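Local coordinates for p450 cytochrome, putative (Rippkaea orientalis, PDB 6Y01), which probably binds and carries the molybdenum cofactor (Moco), as a transport protein with a Rossmann fold, at residues L32-Q37 against S160-C165; E45-L50 against E167-I172; S123-A128 against E146-L151. All blocks are in the same frame, centred on the assembly; numbering follows the deposited sequence. Where two conformers were deposited one is given.

From the N terminus, residues 32-37 on helix 29-44 come first, followed by residues 45-50, which run from the end of that helix into and along strand 48-51. Far down the chain, interaction 3 closes the short loop between helices 119-130 and 142-151. Residues 160-165 then return to helix 29-44 in interaction 1, and residues 167-172, further along the same helix 162-176, reach residues 45-50 in interaction 2. Interactions 1 and 2 therefore cross along the chain, their centres about 12 Å apart, and together they dock the last helix on the first helix-strand unit. Along the chain interaction 3 is enclosed by both long loops; in space its centre is about 20 Å from each of the other two.

Interaction 1: L32-Q37 against S160-C165; sequences LKNAYQ and SSPENC
Pro-162 turns its ring CG toward two side-chain amide oxygens of helix 29-44, Asn-34 OD1 and Gln-37 OE1. Asn-34 OD1 stands 3.5 Å from Pro-162 CG and also reaches its CD, at 3.6 Å, the two side chains crossing at about a right angle. One helical turn on, Gln-37 OE1 lies 3.5 Å from the same Pro-162 CG. The contact is made by amide oxygens against ring methylenes, without a hydrogen bond between the two segments. In both residues CG stands beside the backbone N; in Gln-37 the chain then runs out straight (chi2 -179°) and carries the amide to the ring, while Gln-37 CB touches Pro-162 CB at 4.1 Å. On the solvent side, Glu-163 OE2 comes no closer to Gln-37 OE1 than 4.4 Å.

The ring is held in place by the helix start behind it. Ser-161 is the N-cap, its OG accepting from Asn-164 N at 3.0 Å, and Pro-162 follows in the first turn, where its missing N-H costs no helical bond. Asn-164 OD1 in turn takes Ser-160 N at 3.0 Å on an in-plane lone pair, tying down the incoming loop.

Pro-162 also touches Leu-38 and Leu-41, further along helix 29-44. Cys-165 packs on Leu-38 and on Ile-113 of strand 111-115, whose Cys-115 meets Asn-34, while Ala-35 touches Val-58 and His-61 of helix 58-68.

Interaction 2: E45-L50 against E167-I172; sequences EGWVLL and ELIKSI
Lys-170, an exposed residue, forms a salt bridge with Glu-45, Lys-170 NZ lying 3.0 Å from Glu-45 OE2. The ammonium meets that oxygen from above the carboxylate plane, 52° out of it, and Lys-170 CE rests 3.3 Å from Glu-45 OE1. The lysine, extended beyond CG, comes in from one direction, the glutamate, bent at chi2 (-63°), from the other.

The apolar part centres on Trp-47. Its CH2 is 3.4 Å from Ile-169 CG2, the methyl approaching obliquely, while Ile-169 CD1 reaches CZ3 of Trp-47 at 3.9 Å. Lys-170 adds its CG at the ring edge, 4.0 Å from Trp-47 CH2; its stem packs on the indole edge while its tip goes on to Glu-45. Glu-45 lays its own CB over one face of the indole.

Gly-46, with positive phi, closes helix 29-44 in a Schellman motif and the chain turns into strand 48-51. That strand hydrogen-bonds to strand 17-21 and to Leu-72 and Ile-74 on its other side in the parallel Rossmann sheet; Trp-47 touches Ile-18 and lies between strand 17-21 and helix 162-176, where Ile-166 and Ile-173 also touch it.

Interaction 3: S123-A128 against E146-L151; sequences SEVALA and ELFANL
Val-125 sets its CG1 methyl squarely on the face of the Phe-148 ring. The carbon lies 3.5 Å from the ring centroid and only 10° off the normal, a CH-pi contact in which all six ring carbons are within 3.9 Å of it. CG1 is placed there by a chi1 of 170°, which swings this branch away from the valine's own N; Val-125 CB follows behind, 3.9 Å from Phe-148 CZ. With CG beside the backbone N (chi1 -76°), the Phe-148 ring projects toward helix 119-130.

Beside this CH-pi contact the packing slackens. Ala-126 meets the ring by its CB at 4.1 Å from Phe-148 CE1, and its backbone N is 4.0 Å from that same carbon, an oblique approach.

Helices 119-130 and 142-151 are the connections of two successive beta-alpha-beta units of the Rossmann fold, leading from strand 111-115 to 135-138 and on to 157-158. The aromatic ring bridges them: in its own chain it also touches Leu-122 and Leu-129 of helix 119-130, while Val-125 packs inward on Ala-114, Val-135 and Leu-137 of the sheet. With an alanine in place of Phe-148, the Val-125 methyl would probably lose its aromatic platform and a gap would be likely to open between the two helices.

Away from the ring, the second helix turns other residues elsewhere. Asn-150 is exposed, yet it packs on Leu-143 of a neighbouring subunit, the third in the assembly. Leu-147 meets Leu-147 of that subunit, and Leu-151 packs on its Leu-122.

Interaction 1: L32-Q37 against S160-C165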
loop_
_atom_site.group_PDB
_atom_site.type_symbol
_atom_site.label_atom_id
_atom_site.label_comp_id
_atom_site.label_asym_id
_atom_site.label_seq_id
_atom_site.Cartn_x
_atom_site.Cartn_y
_atom_site.Cartn_z
ATOM N N LEU D 32 0.064 -29.601 3.705
ATOM C CA LEU D 32 -0.128 -29.652 2.235
ATOM C C LEU D 32 -1.350 -30.484 1.863
ATOM O O LEU D 32 -2.088 -30.060 0.985
ATOM C CB LEU D 32 1.144 -30.197 1.592
ATOM C CG LEU D 32 2.384 -29.303 1.741
ATOM C CD1 LEU D 32 3.592 -29.946 1.051
ATOM C CD2 LEU D 32 2.118 -27.931 1.192
ATOM N N LYS D 33 -1.549 -31.610 2.541
ATOM C CA LYS D 33 -2.728 -32.474 2.314
ATOM C C LYS D 33 -3.986 -31.699 2.701
ATOM O O LYS D 33 -4.957 -31.682 1.937
ATOM C CB LYS D 33 -2.595 -33.768 3.116
ATOM C CG LYS D 33 -3.833 -34.651 3.188
ATOM N N ASN D 34 -3.928 -31.001 3.838
ATOM C CA ASN D 34 -5.068 -30.197 4.311
ATOM C C ASN D 34 -5.369 -29.097 3.304
ATOM O O ASN D 34 -6.539 -28.838 3.039
ATOM C CB ASN D 34 -4.770 -29.607 5.690
ATOM C CG ASN D 34 -4.971 -30.586 6.825
ATOM O OD1 ASN D 34 -5.552 -31.677 6.641
ATOM N ND2 ASN D 34 -4.462 -30.208 8.003
ATOM N N ALA D 35 -4.337 -28.432 2.798
ATOM C CA ALA D 35 -4.515 -27.320 1.864
ATOM C C ALA D 35 -5.225 -27.788 0.587
ATOM O O ALA D 35 -6.154 -27.147 0.120
ATOM C CB ALA D 35 -3.206 -26.689 1.524
ATOM N N TYR D 36 -4.713 -28.887 0.018
ATOM C CA TYR D 36 -5.307 -29.428 -1.224
ATOM C C TYR D 36 -6.775 -29.812 -0.998
ATOM O O TYR D 36 -7.656 -29.485 -1.819
ATOM C CB TYR D 36 -4.444 -30.587 -1.696
ATOM C CG TYR D 36 -4.861 -31.180 -3.014
ATOM C CD1 TYR D 36 -4.661 -30.501 -4.202
ATOM C CD2 TYR D 36 -5.336 -32.472 -3.052
ATOM C CE1 TYR D 36 -5.034 -31.065 -5.426
ATOM C CE2 TYR D 36 -5.616 -33.066 -4.280
ATOM C CZ TYR D 36 -5.475 -32.355 -5.449
ATOM O OH TYR D 36 -5.829 -32.948 -6.625
ATOM N N GLN D 37 -7.048 -30.482 0.114
ATOM C CA GLN D 37 -8.442 -30.866 0.448
ATOM C C GLN D 37 -9.310 -29.627 0.647
ATOM O O GLN D 37 -10.450 -29.594 0.145
ATOM C CB GLN D 37 -8.525 -31.806 1.656
ATOM C CG GLN D 37 -7.885 -33.157 1.389
ATOM C CD GLN D 37 -7.993 -34.067 2.592
ATOM O OE1 GLN D 37 -8.360 -33.621 3.684
ATOM N NE2 GLN D 37 -7.671 -35.345 2.423
ATOM N N SER D 160 -10.556 -29.005 13.376
ATOM C CA SER D 160 -9.986 -30.361 13.532
ATOM C C SER D 160 -9.622 -30.977 12.175
ATOM O O SER D 160 -8.885 -31.960 12.164
ATOM C CB SER D 160 -10.962 -31.259 14.283
ATOM O OG SER D 160 -12.254 -31.240 13.661
ATOM N N SER D 161 -10.140 -30.450 11.083
ATOM C CA SER D 161 -9.985 -31.053 9.748
ATOM C C SER D 161 -10.444 -30.071 8.698
ATOM O O SER D 161 -11.126 -29.103 8.999
ATOM C CB SER D 161 -10.822 -32.308 9.629
ATOM O OG SER D 161 -12.198 -31.964 9.652
ATOM N N PRO D 162 -10.113 -30.290 7.407
ATOM C CA PRO D 162 -10.677 -29.484 6.332
ATOM C C PRO D 162 -12.204 -29.469 6.349
ATOM O O PRO D 162 -12.795 -28.409 6.188
ATOM C CB PRO D 162 -10.075 -30.132 5.077
ATOM C CG PRO D 162 -8.768 -30.654 5.570
ATOM C CD PRO D 162 -9.096 -31.235 6.924
ATOM N N GLU D 163 -12.825 -30.632 6.512
ATOM C CA GLU D 163 -14.295 -30.700 6.567
ATOM C C GLU D 163 -14.840 -29.820 7.695
ATOM O O GLU D 163 -15.845 -29.142 7.511
ATOM C CB GLU D 163 -14.729 -32.173 6.723
ATOM C CG GLU D 163 -14.394 -33.017 5.529
ATOM C CD GLU D 163 -12.934 -33.489 5.376
ATOM O OE1 GLU D 163 -12.058 -33.261 6.312
ATOM O OE2 GLU D 163 -12.652 -34.104 4.293
ATOM N N ASN D 164 -14.175 -29.843 8.851
ATOM C CA ASN D 164 -14.614 -29.021 10.002
ATOM C C ASN D 164 -14.485 -27.537 9.645
ATOM O O ASN D 164 -15.349 -26.758 10.037
ATOM C CB ASN D 164 -13.819 -29.405 11.245
ATOM C CG ASN D 164 -14.263 -28.686 12.498
ATOM O OD1 ASN D 164 -13.423 -28.254 13.287
ATOM N ND2 ASN D 164 -15.560 -28.621 12.733
ATOM N N CYS D 165 -13.447 -27.145 8.905
ATOM C CA CYS D 165 -13.347 -25.749 8.426
ATOM C C CYS D 165 -14.603 -25.362 7.640
ATOM O O CYS D 165 -15.115 -24.248 7.856
ATOM C CB CYS D 165 -12.148 -25.516 7.524
ATOM S SG CYS D 165 -10.556 -25.685 8.346
#

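Interaction 2: E45-L50 against E167-I172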
loop_
_atom_site.group_PDB
_atom_site.type_symbol
_atom_site.label_atom_id
_atom_site.label_comp_id
_atom_site.label_asym_id
_atom_site.label_seq_id
_atom_site.Cartn_x
_atom_site.Cartn_y
_atom_site.Cartn_z
ATOM N N GLU D 45 -18.282 -26.109 -2.753
ATOM C CA GLU D 45 -19.381 -25.301 -2.182
ATOM C C GLU D 45 -19.788 -24.162 -3.133
ATOM O O GLU D 45 -20.765 -23.432 -2.820
ATOM C CB GLU D 45 -18.952 -24.704 -0.835
ATOM C CG GLU D 45 -18.742 -25.723 0.243
ATOM C CD GLU D 45 -19.995 -26.492 0.623
ATOM O OE1 GLU D 45 -21.136 -25.955 0.445
ATOM O OE2 GLU D 45 -19.845 -27.651 1.067
ATOM N N GLY D 46 -19.040 -23.937 -4.204
ATOM C CA GLY D 46 -19.266 -22.778 -5.081
ATOM C C GLY D 46 -18.663 -21.505 -4.537
ATOM O O GLY D 46 -19.037 -20.424 -4.976
ATOM N N TRP D 47 -17.743 -21.636 -3.599
ATOM C CA TRP D 47 -17.045 -20.479 -2.989
ATOM C C TRP D 47 -15.808 -20.141 -3.794
ATOM O O TRP D 47 -15.280 -20.978 -4.521
ATOM C CB TRP D 47 -16.713 -20.791 -1.545
ATOM C CG TRP D 47 -17.899 -21.079 -0.687
ATOM C CD1 TRP D 47 -19.210 -20.811 -0.937
ATOM C CD2 TRP D 47 -17.868 -21.726 0.583
ATOM N NE1 TRP D 47 -19.995 -21.225 0.112
ATOM C CE2 TRP D 47 -19.191 -21.793 1.054
ATOM C CE3 TRP D 47 -16.839 -22.265 1.362
ATOM C CZ2 TRP D 47 -19.529 -22.409 2.248
ATOM C CZ3 TRP D 47 -17.186 -22.896 2.532
ATOM C CH2 TRP D 47 -18.509 -22.940 2.983
ATOM N N VAL D 48 -15.321 -18.916 -3.615
ATOM C CA VAL D 48 -14.106 -18.449 -4.277
ATOM C C VAL D 48 -12.936 -18.658 -3.324
ATOM O O VAL D 48 -13.075 -18.326 -2.098
ATOM C CB VAL D 48 -14.273 -17.000 -4.696
ATOM C CG1 VAL D 48 -12.998 -16.459 -5.301
ATOM C CG2 VAL D 48 -15.438 -16.869 -5.661
ATOM N N LEU D 49 -11.805 -19.110 -3.827
ATOM C CA LEU D 49 -10.581 -19.255 -3.033
ATOM C C LEU D 49 -9.695 -18.071 -3.296
ATOM O O LEU D 49 -9.444 -17.716 -4.430
ATOM C CB LEU D 49 -9.826 -20.515 -3.439
ATOM C CG LEU D 49 -8.459 -20.671 -2.773
ATOM C CD1 LEU D 49 -8.606 -20.983 -1.327
ATOM C CD2 LEU D 49 -7.677 -21.770 -3.443
ATOM N N LEU D 50 -9.229 -17.460 -2.188
ATOM C CA LEU D 50 -8.226 -16.374 -2.252
ATOM C C LEU D 50 -6.969 -16.822 -1.550
ATOM O O LEU D 50 -7.038 -17.371 -0.449
ATOM C CB LEU D 50 -8.789 -15.075 -1.650
ATOM C CG LEU D 50 -7.838 -13.887 -1.734
ATOM C CD1 LEU D 50 -8.609 -12.588 -1.620
ATOM C CD2 LEU D 50 -6.896 -13.867 -0.507
ATOM N N GLU D 167 -17.623 -26.689 7.794
ATOM C CA GLU D 167 -18.748 -26.625 8.754
ATOM C C GLU D 167 -18.724 -25.276 9.491
ATOM O O GLU D 167 -19.780 -24.611 9.603
ATOM C CB GLU D 167 -18.679 -27.748 9.786
ATOM N N LEU D 168 -17.530 -24.857 9.929
ATOM C CA LEU D 168 -17.400 -23.598 10.688
ATOM C C LEU D 168 -17.759 -22.429 9.782
ATOM O O LEU D 168 -18.479 -21.542 10.212
ATOM C CB LEU D 168 -15.993 -23.460 11.264
ATOM C CG LEU D 168 -15.659 -24.404 12.413
ATOM C CD1 LEU D 168 -14.169 -24.364 12.706
ATOM C CD2 LEU D 168 -16.441 -24.016 13.664
ATOM N N ILE D 169 -17.254 -22.424 8.555
ATOM C CA ILE D 169 -17.591 -21.333 7.612
ATOM C C ILE D 169 -19.100 -21.225 7.449
ATOM O O ILE D 169 -19.620 -20.123 7.464
ATOM C CB ILE D 169 -16.887 -21.523 6.264
ATOM C CG1 ILE D 169 -15.369 -21.369 6.444
ATOM C CG2 ILE D 169 -17.463 -20.576 5.213
ATOM C CD1 ILE D 169 -14.592 -21.892 5.249
ATOM N N LYS D 170 -19.783 -22.345 7.223
ATOM C CA LYS D 170 -21.241 -22.301 7.046
ATOM C C LYS D 170 -21.911 -21.657 8.258
ATOM O O LYS D 170 -22.827 -20.867 8.076
ATOM C CB LYS D 170 -21.771 -23.705 6.764
ATOM C CG LYS D 170 -21.398 -24.193 5.382
ATOM C CD LYS D 170 -21.808 -25.580 5.122
ATOM C CE LYS D 170 -21.436 -25.960 3.703
ATOM N NZ LYS D 170 -21.449 -27.435 3.538
ATOM N N SER D 171 -21.462 -21.980 9.476
ATOM C CA SER D 171 -22.066 -21.382 10.693
ATOM C C SER D 171 -21.753 -19.883 10.752
ATOM O O SER D 171 -22.638 -19.096 11.184
ATOM C CB SER D 171 -21.662 -22.115 11.927
ATOM O OG SER D 171 -20.292 -21.931 12.161
ATOM N N ILE D 172 -20.557 -19.485 10.329
ATOM C CA ILE D 172 -20.113 -18.068 10.385
ATOM C C ILE D 172 -20.900 -17.237 9.379
ATOM O O ILE D 172 -21.423 -16.162 9.742
ATOM C CB ILE D 172 -18.598 -17.965 10.144
ATOM C CG1 ILE D 172 -17.841 -18.557 11.344
ATOM C CG2 ILE D 172 -18.180 -16.519 9.862
ATOM C CD1 ILE D 172 -16.416 -18.897 11.071
#

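Interaction 3: S123-A128 against E146-L151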
loop_
_atom_site.group_PDB
_atom_site.type_symbol
_atom_site.label_atom_id
_atom_site.label_comp_id
_atom_site.label_asym_id
_atom_site.label_seq_id
_atom_site.Cartn_x
_atom_site.Cartn_y
_atom_site.Cartn_z
ATOM N N SER D 123 1.530 -13.174 10.693
ATOM C CA SER D 123 1.208 -11.753 10.393
ATOM C C SER D 123 -0.218 -11.646 9.859
ATOM O O SER D 123 -0.952 -10.749 10.262
ATOM C CB SER D 123 2.210 -11.092 9.472
ATOM O OG SER D 123 2.021 -11.395 8.090
ATOM N N GLU D 124 -0.617 -12.554 8.942
ATOM C CA GLU D 124 -1.963 -12.476 8.374
ATOM C C GLU D 124 -3.046 -12.781 9.396
ATOM O O GLU D 124 -4.071 -12.100 9.396
ATOM C CB GLU D 124 -2.089 -13.438 7.176
ATOM C CG GLU D 124 -1.301 -12.905 6.046
ATOM C CD GLU D 124 -1.538 -13.418 4.700
ATOM O OE1 GLU D 124 -2.768 -13.768 4.425
ATOM O OE2 GLU D 124 -0.604 -13.318 3.887
ATOM N N VAL D 125 -2.835 -13.795 10.215
ATOM C CA VAL D 125 -3.826 -14.095 11.277
ATOM C C VAL D 125 -3.964 -12.884 12.204
ATOM O O VAL D 125 -5.075 -12.533 12.523
ATOM C CB VAL D 125 -3.444 -15.344 12.046
ATOM C CG1 VAL D 125 -4.302 -15.536 13.279
ATOM C CG2 VAL D 125 -3.540 -16.586 11.148
ATOM N N ALA D 126 -2.837 -12.311 12.606
ATOM C CA ALA D 126 -2.875 -11.151 13.513
ATOM C C ALA D 126 -3.673 -10.015 12.868
ATOM O O ALA D 126 -4.529 -9.397 13.544
ATOM C CB ALA D 126 -1.472 -10.751 13.905
ATOM N N LEU D 127 -3.377 -9.697 11.608
ATOM C CA LEU D 127 -4.105 -8.625 10.883
ATOM C C LEU D 127 -5.593 -8.957 10.747
ATOM O O LEU D 127 -6.435 -8.108 10.874
ATOM C CB LEU D 127 -3.469 -8.359 9.516
ATOM C CG LEU D 127 -2.081 -7.729 9.544
ATOM C CD1 LEU D 127 -1.437 -7.771 8.149
ATOM C CD2 LEU D 127 -2.151 -6.320 10.046
ATOM N N ALA D 128 -5.906 -10.221 10.409
ATOM C CA ALA D 128 -7.316 -10.594 10.296
ATOM C C ALA D 128 -8.042 -10.394 11.620
ATOM O O ALA D 128 -9.129 -9.803 11.637
ATOM C CB ALA D 128 -7.425 -12.042 9.842
ATOM N N GLU D 146 -3.164 -20.759 21.572
ATOM C CA GLU D 146 -3.370 -20.108 22.893
ATOM C C GLU D 146 -3.146 -18.593 22.756
ATOM O O GLU D 146 -3.958 -17.795 23.248
ATOM C CB GLU D 146 -2.416 -20.707 23.920
ATOM N N LEU D 147 -2.073 -18.190 22.087
ATOM C CA LEU D 147 -1.759 -16.753 21.958
ATOM C C LEU D 147 -2.900 -16.012 21.249
ATOM O O LEU D 147 -3.363 -14.964 21.730
ATOM C CB LEU D 147 -0.450 -16.593 21.196
ATOM C CG LEU D 147 0.022 -15.144 21.051
ATOM C CD1 LEU D 147 0.116 -14.394 22.394
ATOM C CD2 LEU D 147 1.390 -15.138 20.397
ATOM N N PHE D 148 -3.372 -16.546 20.123
ATOM C CA PHE D 148 -4.443 -15.873 19.368
ATOM C C PHE D 148 -5.776 -15.909 20.128
ATOM O O PHE D 148 -6.536 -14.951 20.017
ATOM C CB PHE D 148 -4.545 -16.466 17.963
ATOM C CG PHE D 148 -3.449 -15.985 17.068
ATOM C CD1 PHE D 148 -3.191 -14.629 16.921
ATOM C CD2 PHE D 148 -2.691 -16.878 16.340
ATOM C CE1 PHE D 148 -2.208 -14.172 16.086
ATOM C CE2 PHE D 148 -1.700 -16.432 15.489
ATOM C CZ PHE D 148 -1.473 -15.077 15.356
ATOM N N ALA D 149 -6.067 -16.983 20.851
ATOM C CA ALA D 149 -7.295 -17.055 21.666
ATOM C C ALA D 149 -7.234 -15.923 22.704
ATOM O O ALA D 149 -8.212 -15.204 22.885
ATOM C CB ALA D 149 -7.436 -18.411 22.332
ATOM N N ASN D 150 -6.075 -15.730 23.324
ATOM C CA ASN D 150 -5.920 -14.687 24.368
ATOM C C ASN D 150 -6.097 -13.288 23.748
ATOM O O ASN D 150 -6.908 -12.494 24.263
ATOM C CB ASN D 150 -4.562 -14.773 25.050
ATOM C CG ASN D 150 -4.381 -16.007 25.901
ATOM O OD1 ASN D 150 -5.341 -16.723 26.192
ATOM N ND2 ASN D 150 -3.145 -16.257 26.319
ATOM N N LEU D 151 -5.403 -13.013 22.647
ATOM C CA LEU D 151 -5.395 -11.662 22.049
ATOM C C LEU D 151 -6.716 -11.343 21.369
ATOM O O LEU D 151 -6.992 -10.147 21.169
ATOM C CB LEU D 151 -4.240 -11.512 21.063
ATOM C CG LEU D 151 -2.860 -11.468 21.720
ATOM C CD1 LEU D 151 -1.787 -11.395 20.680
ATOM C CD2 LEU D 151 -2.732 -10.334 22.729
#